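Local atomic coordinates of transcriptional regulator, putative (PDB entry 3BJN), a protein that probably binds DNA as an IclR-family regulator, perhaps repressing allantoin and glyoxylate utilization operons, and is represented here by its C-terminal domain alone. Residues Ile85-Tyr88 and Asp92-Leu95; Ala75-Ala80 and Ser132-Ala137; Ser69-Leu74 and Thr114-Pro119. All blocks are in the same frame, centred on the assembly; numbering follows the deposited sequence.

Contact 1. Residues Ile85-Tyr88 and Asp92-Leu95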
ATOM      1  N   ILE A  85      11.749   7.825   9.811  1.00 17.68           N
ATOM      2  CA  ILE A  85      11.278   6.464   9.846  1.00 18.26           C
ATOM      3  C   ILE A  85      12.391   5.521   9.387  1.00 17.88           C
ATOM      4  O   ILE A  85      12.695   4.551  10.050  1.00 17.92           O
ATOM      5  CB  ILE A  85       9.996   6.291   8.974  1.00 17.82           C
ATOM      6  CG1 ILE A  85       8.848   7.059   9.631  1.00 18.73           C
ATOM      7  CG2 ILE A  85       9.637   4.831   8.843  1.00 20.49           C
ATOM      8  CD1 ILE A  85       7.621   7.245   8.720  1.00 19.27           C
ATOM      9  N   LEU A  86      13.020   5.830   8.259  1.00 18.29           N
ATOM     10  CA  LEU A  86      14.049   4.931   7.718  1.00 18.50           C
ATOM     11  C   LEU A  86      15.222   4.849   8.714  1.00 18.65           C
ATOM     12  O   LEU A  86      15.785   3.765   8.916  1.00 18.90           O
ATOM     13  CB  LEU A  86      14.527   5.409   6.347  1.00 19.06           C
ATOM     14  CG  LEU A  86      13.544   5.108   5.201  1.00 21.34           C
ATOM     15  CD1 LEU A  86      14.195   5.504   3.895  1.00 25.12           C
ATOM     16  CD2 LEU A  86      13.150   3.655   5.170  1.00 25.37           C
ATOM     17  N   ARG A  87      15.588   5.988   9.317  1.00 18.11           N
ATOM     18  CA  ARG A  87      16.700   5.977  10.298  1.00 17.88           C
ATOM     19  C   ARG A  87      16.374   5.119  11.532  1.00 18.00           C
ATOM     20  O   ARG A  87      17.244   4.435  12.116  1.00 18.18           O
ATOM     21  CB  ARG A  87      17.141   7.390  10.694  1.00 18.23           C
ATOM     22  CG  ARG A  87      17.782   8.143   9.512  1.00 19.44           C
ATOM     23  CD  ARG A  87      18.688   9.284   9.899  1.00 21.89           C
ATOM     24  NE  ARG A  87      19.481   9.686   8.726  1.00 25.28           N
ATOM     25  CZ  ARG A  87      19.209  10.730   7.946  1.00 26.82           C
ATOM     26  NH1 ARG A  87      18.160  11.515   8.203  1.00 26.29           N
ATOM     27  NH2 ARG A  87      19.989  10.989   6.900  1.00 26.18           N
ATOM     28  N   TYR A  88      15.124   5.167  11.973  1.00 17.18           N
ATOM     29  CA  TYR A  88      14.730   4.296  13.074  1.00 16.73           C
ATOM     30  C   TYR A  88      14.967   2.828  12.735  1.00 16.69           C
ATOM     31  O   TYR A  88      15.441   2.068  13.556  1.00 17.45           O
ATOM     32  CB  TYR A  88      13.259   4.503  13.378  1.00 16.86           C
ATOM     33  CG  TYR A  88      12.711   3.515  14.366  1.00 15.11           C
ATOM     34  CD1 TYR A  88      13.162   3.512  15.692  1.00 14.97           C
ATOM     35  CD2 TYR A  88      11.739   2.586  13.996  1.00 16.22           C
ATOM     36  CE1 TYR A  88      12.631   2.612  16.644  1.00 14.92           C
ATOM     37  CE2 TYR A  88      11.207   1.671  14.925  1.00 15.51           C
ATOM     38  CZ  TYR A  88      11.665   1.703  16.255  1.00 14.70           C
ATOM     39  OH  TYR A  88      11.124   0.795  17.159  1.00 17.22           O
ATOM     40  N   ASP A  92      19.752   4.011   5.652  1.00 22.30           N
ATOM     41  CA  ASP A  92      20.331   5.304   5.312  1.00 23.19           C
ATOM     42  C   ASP A  92      19.519   5.854   4.147  1.00 23.88           C
ATOM     43  O   ASP A  92      19.675   5.394   3.015  1.00 23.00           O
ATOM     44  CB  ASP A  92      21.814   5.152   4.945  1.00 23.65           C
ATOM     45  CG  ASP A  92      22.466   6.469   4.496  1.00 25.02           C
ATOM     46  OD1 ASP A  92      21.771   7.504   4.398  1.00 25.45           O
ATOM     47  OD2 ASP A  92      23.696   6.463   4.245  1.00 26.52           O
ATOM     48  N   PRO A  93      18.654   6.847   4.424  1.00 24.49           N
ATOM     49  CA  PRO A  93      17.731   7.332   3.383  1.00 25.54           C
ATOM     50  C   PRO A  93      18.435   8.018   2.199  1.00 26.33           C
ATOM     51  O   PRO A  93      17.839   8.151   1.128  1.00 26.47           O
ATOM     52  CB  PRO A  93      16.839   8.325   4.137  1.00 26.45           C
ATOM     53  CG  PRO A  93      17.656   8.772   5.308  1.00 25.60           C
ATOM     54  CD  PRO A  93      18.468   7.559   5.707  1.00 25.42           C
ATOM     55  N   THR A  94      19.676   8.449   2.411  1.00 26.88           N
ATOM     56  CA  THR A  94      20.427   9.186   1.386  1.00 27.44           C
ATOM     57  C   THR A  94      21.027   8.274   0.318  1.00 27.77           C
ATOM     58  O   THR A  94      21.551   8.767  -0.685  1.00 28.39           O
ATOM     59  CB  THR A  94      21.554  10.057   1.990  1.00 27.16           C
ATOM     60  OG1 THR A  94      22.612   9.214   2.455  1.00 28.28           O
ATOM     61  CG2 THR A  94      21.043  10.944   3.135  1.00 27.81           C
ATOM     62  N   LEU A  95      20.946   6.956   0.510  1.00 27.92           N
ATOM     63  CA  LEU A  95      21.519   6.029  -0.472  1.00 28.36           C
ATOM     64  C   LEU A  95      20.679   5.964  -1.737  1.00 28.84           C
ATOM     65  O   LEU A  95      19.449   6.125  -1.696  1.00 28.02           O
ATOM     66  CB  LEU A  95      21.693   4.624   0.107  1.00 28.49           C
ATOM     67  CG  LEU A  95      22.625   4.444   1.301  1.00 28.19           C
ATOM     68  CD1 LEU A  95      22.552   3.009   1.764  1.00 28.56           C
ATOM     69  CD2 LEU A  95      24.076   4.824   0.959  1.00 28.50           C
TER
HETATM   70  O   HOH W   1      22.141   9.249   6.582  1.00 40.50           O
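A type I beta turn running from Asp92 to Leu95, with an Asx turn inside it, presents Pro93 to Leu86 and Arg87 at the end of helix 79-88. It belongs to the short loop leading into helix 96-108, for which Leu95 is the N-cap residue. Pro93 meets the two helix side chains with different parts of its ring. Its CB lies 3.9 Å from CD1 of Leu86, whose buried side chain continues onto Trp98 and Phe102 of helix 96-108. Its CG sits 3.5 Å above the centre of one face of the Arg87 guanidinium plane, and the two side chains cross at about a right angle. Arg87 gets there because its chain is extended from CG to NE (chi2 -158°, chi3 166°), which carries the charged end over the turn. A water in the guanidinium plane accepts from Arg87 NH2 at 2.8 Å and donates to Asp92 OD1 at the same length, so the opposite charges are linked through solvent. Thr94 adds two bonds to that same oxygen, both from one face of the carboxylate: its OG1 lies 2.7 Å from Asp92 OD1, and its backbone N donates from above the plane at 3.0 Å. Three donors thus grip Asp92 OD1, while the turn itself is closed by Leu95 N bonding to Asp92 O at 3.2 Å.

Contact 2. Residues Ala75-Ala80 and Ser132-Ala137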
ATOM      1  N   ALA A  75       7.495   7.277  -0.107  1.00 17.13           N
ATOM      2  CA  ALA A  75       7.804   8.137  -1.271  1.00 17.78           C
ATOM      3  C   ALA A  75       6.994   9.439  -1.286  1.00 18.19           C
ATOM      4  O   ALA A  75       7.479  10.478  -1.767  1.00 19.04           O
ATOM      5  CB  ALA A  75       7.594   7.393  -2.581  1.00 17.06           C
ATOM      6  N   TYR A  76       5.763   9.379  -0.782  1.00 18.00           N
ATOM      7  CA  TYR A  76       4.825  10.509  -0.913  1.00 18.30           C
ATOM      8  C   TYR A  76       4.651  11.388   0.320  1.00 18.82           C
ATOM      9  O   TYR A  76       4.136  12.512   0.204  1.00 19.57           O
ATOM     10  CB  TYR A  76       3.451  10.036  -1.415  1.00 17.95           C
ATOM     11  CG  TYR A  76       3.402   9.810  -2.902  1.00 18.33           C
ATOM     12  CD1 TYR A  76       3.758   8.589  -3.457  1.00 17.43           C
ATOM     13  CD2 TYR A  76       3.013  10.840  -3.767  1.00 18.69           C
ATOM     14  CE1 TYR A  76       3.713   8.381  -4.858  1.00 19.12           C
ATOM     15  CE2 TYR A  76       2.962  10.648  -5.141  1.00 20.69           C
ATOM     16  CZ  TYR A  76       3.304   9.422  -5.681  1.00 20.29           C
ATOM     17  OH  TYR A  76       3.233   9.282  -7.057  1.00 21.81           O
HETATM   18  N   MSE A  77       5.041  10.883   1.492  1.00 19.13           N
HETATM   19  CA  MSE A  77       5.070  11.719   2.699  1.00 20.79           C
HETATM   20  C   MSE A  77       6.217  12.755   2.618  1.00 19.97           C
HETATM   21  O   MSE A  77       7.086  12.659   1.753  1.00 19.16           O
HETATM   22  CB  MSE A  77       5.220  10.847   3.953  1.00 20.45           C
HETATM   23  CG  MSE A  77       6.550  10.174   4.046  1.00 21.39           C
HETATM   24 SE   MSE A  77       6.690   9.180   5.738  1.00 27.10          SE
HETATM   25  CE  MSE A  77       5.102   8.042   5.565  1.00 23.20           C
ATOM     26  N   PRO A  78       6.222  13.755   3.523  1.00 20.20           N
ATOM     27  CA  PRO A  78       7.329  14.712   3.564  1.00 20.21           C
ATOM     28  C   PRO A  78       8.666  14.017   3.782  1.00 20.52           C
ATOM     29  O   PRO A  78       8.752  13.040   4.548  1.00 20.63           O
ATOM     30  CB  PRO A  78       6.977  15.581   4.769  1.00 20.15           C
ATOM     31  CG  PRO A  78       5.467  15.544   4.788  1.00 20.34           C
ATOM     32  CD  PRO A  78       5.205  14.075   4.541  1.00 20.60           C
ATOM     33  N   ALA A  79       9.692  14.513   3.100  1.00 20.98           N
ATOM     34  CA  ALA A  79      11.036  13.945   3.209  1.00 20.95           C
ATOM     35  C   ALA A  79      11.514  13.755   4.643  1.00 20.91           C
ATOM     36  O   ALA A  79      12.068  12.699   4.971  1.00 20.67           O
ATOM     37  CB  ALA A  79      12.026  14.798   2.440  1.00 21.63           C
ATOM     38  N   ALA A  80      11.333  14.779   5.482  1.00 19.78           N
ATOM     39  CA  ALA A  80      11.811  14.751   6.866  1.00 19.90           C
ATOM     40  C   ALA A  80      11.209  13.592   7.642  1.00 19.91           C
ATOM     41  O   ALA A  80      11.900  12.945   8.437  1.00 20.41           O
ATOM     42  CB  ALA A  80      11.491  16.049   7.551  1.00 20.09           C
ATOM     43  N   SER A 132      -1.943  18.023  -1.349  1.00 27.29           N
ATOM     44  CA  SER A 132      -0.541  17.607  -1.343  1.00 27.66           C
ATOM     45  C   SER A 132      -0.180  16.698  -0.155  1.00 27.20           C
ATOM     46  O   SER A 132       0.984  16.313   0.003  1.00 27.70           O
ATOM     47  CB  SER A 132       0.390  18.828  -1.395  1.00 27.65           C
ATOM     48  OG  SER A 132       0.271  19.602  -0.215  1.00 29.05           O
ATOM     49  N   LYS A 133      -1.169  16.350   0.674  1.00 26.28           N
ATOM     50  CA  LYS A 133      -0.901  15.515   1.847  1.00 24.48           C
ATOM     51  C   LYS A 133      -1.203  14.056   1.593  1.00 22.84           C
ATOM     52  O   LYS A 133      -2.296  13.701   1.147  1.00 21.83           O
ATOM     53  CB  LYS A 133      -1.705  15.968   3.062  1.00 24.44           C
ATOM     54  CG  LYS A 133      -1.495  15.091   4.274  1.00 27.16           C
ATOM     55  CD  LYS A 133      -2.172  15.639   5.526  1.00 32.16           C
ATOM     56  CE  LYS A 133      -2.401  14.505   6.529  1.00 36.30           C
ATOM     57  NZ  LYS A 133      -3.023  14.997   7.787  1.00 36.49           N
ATOM     58  N   LEU A 134      -0.232  13.209   1.909  1.00 21.12           N
ATOM     59  CA  LEU A 134      -0.449  11.776   1.859  1.00 20.61           C
ATOM     60  C   LEU A 134      -1.294  11.364   3.056  1.00 20.54           C
ATOM     61  O   LEU A 134      -0.923  11.626   4.218  1.00 21.32           O
ATOM     62  CB  LEU A 134       0.886  11.025   1.924  1.00 20.59           C
ATOM     63  CG  LEU A 134       0.603   9.516   2.067  1.00 20.48           C
ATOM     64  CD1 LEU A 134       0.394   8.850   0.704  1.00 18.47           C
ATOM     65  CD2 LEU A 134       1.641   8.833   2.904  1.00 17.71           C
ATOM     66  N   ILE A 135      -2.413  10.701   2.786  1.00 19.76           N
ATOM     67  CA  ILE A 135      -3.259  10.228   3.871  1.00 20.73           C
ATOM     68  C   ILE A 135      -3.289   8.703   4.030  1.00 19.14           C
ATOM     69  O   ILE A 135      -3.520   8.198   5.122  1.00 19.79           O
ATOM     70  CB  ILE A 135      -4.684  10.849   3.854  1.00 21.12           C
ATOM     71  CG1 ILE A 135      -5.445  10.453   2.608  1.00 23.14           C
ATOM     72  CG2 ILE A 135      -4.618  12.419   4.116  1.00 22.79           C
ATOM     73  CD1 ILE A 135      -6.877  11.008   2.496  1.00 23.76           C
ATOM     74  N   GLY A 136      -3.015   7.980   2.953  1.00 17.43           N
ATOM     75  CA  GLY A 136      -3.019   6.527   3.021  1.00 16.85           C
ATOM     76  C   GLY A 136      -2.595   5.895   1.715  1.00 16.47           C
ATOM     77  O   GLY A 136      -1.961   6.536   0.861  1.00 16.79           O
ATOM     78  N   ALA A 137      -2.916   4.618   1.564  1.00 15.93           N
ATOM     79  CA  ALA A 137      -2.592   3.920   0.313  1.00 16.47           C
ATOM     80  C   ALA A 137      -3.617   2.853   0.073  1.00 16.75           C
ATOM     81  O   ALA A 137      -4.102   2.257   1.028  1.00 18.21           O
ATOM     82  CB  ALA A 137      -1.218   3.314   0.355  1.00 16.71           C
TER
HETATM   83  O   HOH W   2       3.047  14.573   1.703  1.00 42.10           O
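Tyr76 O, the carbonyl oxygen at the end of helix 67-76, accepts a hydrogen bond of 2.8 Å from a water that also donates to Ser132 O, at the longer distance of 3.2 Å. A single solvent molecule therefore ties the end of a helix to the residue that precedes strand 133-143, one of the strands of the domain's antiparallel sheet. The site illustrates how a helix end is settled against a sheet. Met77 is the first residue to leave helical backbone angles, Pro78 has no N-H to offer, and the chain then starts helix 79-88.

Beside the water bridge the packing is apolar and centres on Leu134. Its CG stands anti to the backbone N (chi1 172°), which sends the two methyl branches across to the helix end. CD1 touches CB of Tyr76 at 3.9 Å, and CD2 lies 4.2 Å from CB of Met77, present as selenomethionine. The root of Leu134 is close too, with its CB 4.0 Å from Tyr76 O. Of the Tyr76 side chain it is CB that meets Leu134; the phenol ring leads away toward Ile105 and Arg106 of helix 96-108 and Pro127 and Met129 of strand 121-130. Further along the strand comes a classic beta bulge at Ile135 and Gly136, whose backbones both bond to Val128 of strand 121-130.

Tyr76 O and Ser132 O are both acceptors, so a donor must stand between them, and the water supplies both hydrogens. With apolar carbons packed beside this bridged pair of carbonyls, the helix end and the strand are joined by modest van der Waals contact and one solvent molecule.

Contact 3. Residues Ser69-Leu74 and Thr114-Pro119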
ATOM      1  N   SER A  69       3.160  -1.040  -0.185  1.00 17.27           N
ATOM      2  CA  SER A  69       2.361  -0.067   0.568  1.00 17.96           C
ATOM      3  C   SER A  69       3.283   0.868   1.356  1.00 18.19           C
ATOM      4  O   SER A  69       3.108   2.095   1.331  1.00 18.29           O
ATOM      5  CB  SER A  69       1.456  -0.786   1.581  1.00 18.87           C
ATOM      6  OG  SER A  69       0.559  -1.670   0.950  1.00 24.48           O
ATOM      7  N   SER A  70       4.253   0.278   2.056  1.00 17.85           N
ATOM      8  CA  SER A  70       5.237   1.071   2.828  1.00 18.58           C
ATOM      9  C   SER A  70       6.012   2.001   1.899  1.00 17.62           C
ATOM     10  O   SER A  70       6.188   3.186   2.210  1.00 18.74           O
ATOM     11  CB  SER A  70       6.247   0.181   3.565  1.00 19.01           C
ATOM     12  OG  SER A  70       5.589  -0.562   4.563  1.00 22.56           O
ATOM     13  N   LYS A  71       6.439   1.489   0.750  0.50 17.18           N
ATOM     14  CA  LYS A  71       7.285   2.277  -0.152  0.50 17.56           C
ATOM     15  C   LYS A  71       6.531   3.434  -0.830  0.50 17.86           C
ATOM     16  O   LYS A  71       7.110   4.484  -1.080  0.50 17.76           O
ATOM     17  CB  LYS A  71       7.952   1.380  -1.189  0.50 17.68           C
ATOM     18  CG  LYS A  71       9.016   0.463  -0.623  0.50 17.88           C
ATOM     19  CD  LYS A  71       9.635  -0.289  -1.780  0.50 20.07           C
ATOM     20  CE  LYS A  71      10.284  -1.569  -1.356  0.50 22.99           C
ATOM     21  NZ  LYS A  71      10.541  -2.388  -2.575  0.50 21.64           N
ATOM     22  N   VAL A  72       5.246   3.234  -1.139  1.00 17.64           N
ATOM     23  CA  VAL A  72       4.395   4.322  -1.645  1.00 19.26           C
ATOM     24  C   VAL A  72       4.228   5.431  -0.604  1.00 19.62           C
ATOM     25  O   VAL A  72       4.366   6.627  -0.917  1.00 19.24           O
ATOM     26  CB  VAL A  72       3.009   3.777  -2.031  1.00 19.36           C
ATOM     27  CG1 VAL A  72       1.975   4.903  -2.071  1.00 23.59           C
ATOM     28  CG2 VAL A  72       3.140   3.103  -3.339  1.00 21.79           C
HETATM   29  N   MSE A  73       3.987   5.037   0.642  1.00 19.02           N
HETATM   30  CA  MSE A  73       3.751   6.015   1.690  1.00 21.01           C
HETATM   31  C   MSE A  73       5.038   6.772   1.990  1.00 19.59           C
HETATM   32  O   MSE A  73       5.026   8.008   2.096  1.00 19.81           O
HETATM   33  CB  MSE A  73       3.135   5.353   2.923  1.00 20.37           C
HETATM   34  CG  MSE A  73       1.704   4.891   2.590  1.00 20.01           C
HETATM   35 SE   MSE A  73       0.730   4.185   4.107  1.00 33.01          SE
HETATM   36  CE  MSE A  73       1.951   2.970   4.720  1.00 26.53           C
ATOM     37  N   LEU A  74       6.153   6.042   2.071  1.00 17.58           N
ATOM     38  CA  LEU A  74       7.474   6.687   2.272  1.00 17.94           C
ATOM     39  C   LEU A  74       7.815   7.659   1.127  1.00 17.67           C
ATOM     40  O   LEU A  74       8.361   8.750   1.372  1.00 19.48           O
ATOM     41  CB  LEU A  74       8.579   5.650   2.428  1.00 18.06           C
ATOM     42  CG  LEU A  74       8.511   4.864   3.743  1.00 18.99           C
ATOM     43  CD1 LEU A  74       9.417   3.599   3.603  1.00 20.89           C
ATOM     44  CD2 LEU A  74       8.945   5.754   4.931  1.00 21.34           C
ATOM     45  N   THR A 114       7.680  -7.706  -4.521  1.00 19.75           N
ATOM     46  CA  THR A 114       7.511  -9.159  -4.565  1.00 21.86           C
ATOM     47  C   THR A 114       8.282  -9.828  -3.431  1.00 20.00           C
ATOM     48  O   THR A 114       9.513  -9.644  -3.313  1.00 19.74           O
ATOM     49  CB  THR A 114       8.006  -9.752  -5.917  1.00 23.29           C
ATOM     50  OG1 THR A 114       9.367  -9.363  -6.146  1.00 27.97           O
ATOM     51  CG2 THR A 114       7.137  -9.267  -7.072  1.00 26.00           C
ATOM     52  N   SER A 115       7.559 -10.581  -2.593  1.00 19.19           N
ATOM     53  CA  SER A 115       8.146 -11.414  -1.563  1.00 19.93           C
ATOM     54  C   SER A 115       8.983 -10.647  -0.519  1.00 20.24           C
ATOM     55  O   SER A 115       9.888 -11.232   0.078  1.00 21.60           O
ATOM     56  CB  SER A 115       8.975 -12.547  -2.194  1.00 20.21           C
ATOM     57  OG  SER A 115       8.150 -13.447  -2.929  1.00 21.14           O
ATOM     58  N   GLU A 116       8.685  -9.363  -0.303  1.00 20.90           N
ATOM     59  CA  GLU A 116       9.463  -8.588   0.695  1.00 21.91           C
ATOM     60  C   GLU A 116       8.963  -8.858   2.095  1.00 22.32           C
ATOM     61  O   GLU A 116       9.708  -8.661   3.074  1.00 23.29           O
ATOM     62  CB  GLU A 116       9.420  -7.083   0.421  1.00 22.71           C
ATOM     63  CG  GLU A 116      10.049  -6.674  -0.902  1.00 24.33           C
ATOM     64  CD  GLU A 116      10.112  -5.182  -1.084  1.00 26.57           C
ATOM     65  OE1 GLU A 116       9.887  -4.452  -0.085  1.00 27.17           O
ATOM     66  OE2 GLU A 116      10.402  -4.731  -2.220  1.00 27.40           O
ATOM     67  N   ILE A 117       7.703  -9.280   2.183  1.00 21.40           N
ATOM     68  CA  ILE A 117       7.038  -9.535   3.465  1.00 21.09           C
ATOM     69  C   ILE A 117       6.712 -11.021   3.658  1.00 20.72           C
ATOM     70  O   ILE A 117       7.126 -11.617   4.650  1.00 21.43           O
ATOM     71  CB  ILE A 117       5.790  -8.645   3.637  1.00 21.76           C
ATOM     72  CG1 ILE A 117       6.219  -7.171   3.643  1.00 22.83           C
ATOM     73  CG2 ILE A 117       5.082  -8.949   4.967  1.00 22.13           C
ATOM     74  CD1 ILE A 117       5.081  -6.199   3.510  1.00 24.23           C
ATOM     75  N   ASP A 118       5.989 -11.600   2.684  1.00 18.92           N
ATOM     76  CA  ASP A 118       5.557 -12.996   2.729  1.00 18.49           C
ATOM     77  C   ASP A 118       6.077 -13.621   1.437  1.00 17.46           C
ATOM     78  O   ASP A 118       5.782 -13.110   0.351  1.00 17.04           O
ATOM     79  CB  ASP A 118       4.010 -13.074   2.724  1.00 19.25           C
ATOM     80  CG  ASP A 118       3.389 -12.447   3.944  1.00 19.94           C
ATOM     81  OD1 ASP A 118       3.767 -12.865   5.061  1.00 22.12           O
ATOM     82  OD2 ASP A 118       2.504 -11.576   3.793  1.00 20.10           O
ATOM     83  N   PRO A 119       6.836 -14.732   1.546  1.00 17.92           N
ATOM     84  CA  PRO A 119       7.354 -15.381   0.354  1.00 17.51           C
ATOM     85  C   PRO A 119       6.217 -15.756  -0.589  1.00 17.60           C
ATOM     86  O   PRO A 119       5.208 -16.323  -0.149  1.00 18.79           O
ATOM     87  CB  PRO A 119       8.021 -16.664   0.916  1.00 17.34           C
ATOM     88  CG  PRO A 119       8.436 -16.284   2.289  1.00 21.02           C
ATOM     89  CD  PRO A 119       7.260 -15.430   2.770  1.00 18.22           C
TER
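Lys71 and Glu116 form a salt bridge within the IclR C-terminal domain, a member of the GAF clan. It joins helix 67-76 to the loop between strands 111-114 and 121-130, which are neighbours in the domain's antiparallel sheet. Lys71 NZ donates to Glu116 OE2 at 2.4 Å, a separation too short to be taken at face value. The lysine is deposited in two conformers, so the exact length is doubtful, and the finer placement of the ammonium against the carboxylate equally so, although the pairing of the charges is reasonable.

Both side chains are extended beyond CG and approach from opposite directions, which brings their charged ends together from helix and loop. With chi2 at -174° the Glu116 chain runs straight out toward the helix. Its other oxygen, OE1, is bonded to the backbone N of Gly67, at the start of the same helix. One carboxylate thus serves both the lysine and a helix N-terminal amide, which would be expected to stabilise its negative charge.

Away from the ion pair the two segments scarcely meet, and the bridge lies at the surface. Lys71 also touches Glu101 and Ile105 of helix 96-108, which places a second acidic residue beside it. The lysine's own helical turn is regular, with Met73 N bonded to Ser69 O at 3.1 Å and Leu74 N to Ser70 O at 2.9 Å.

Overall arrangement
The three contacts lie in one IclR C-terminal domain, their centres about 16 Å apart in every pairing. Helix 67-76 is shared by contacts 2 and 3, whereas helix 79-88, next in the chain, is used by contacts 1 and 2. Contact 1 is local and nested within the loops closed by the other two, whose segments alternate along the sequence. They also touch: Ile85 CD1 reaches Met77 SE at 3.7 Å, and Leu134 CD2 is 3.6 Å from Met73 O. Contact 1 thus packs the connection between helices 79-88 and 96-108, while contact 2 ties helix 67-76 to strand 133-143 and contact 3 ties it to the loop between strands 111-114 and 121-130.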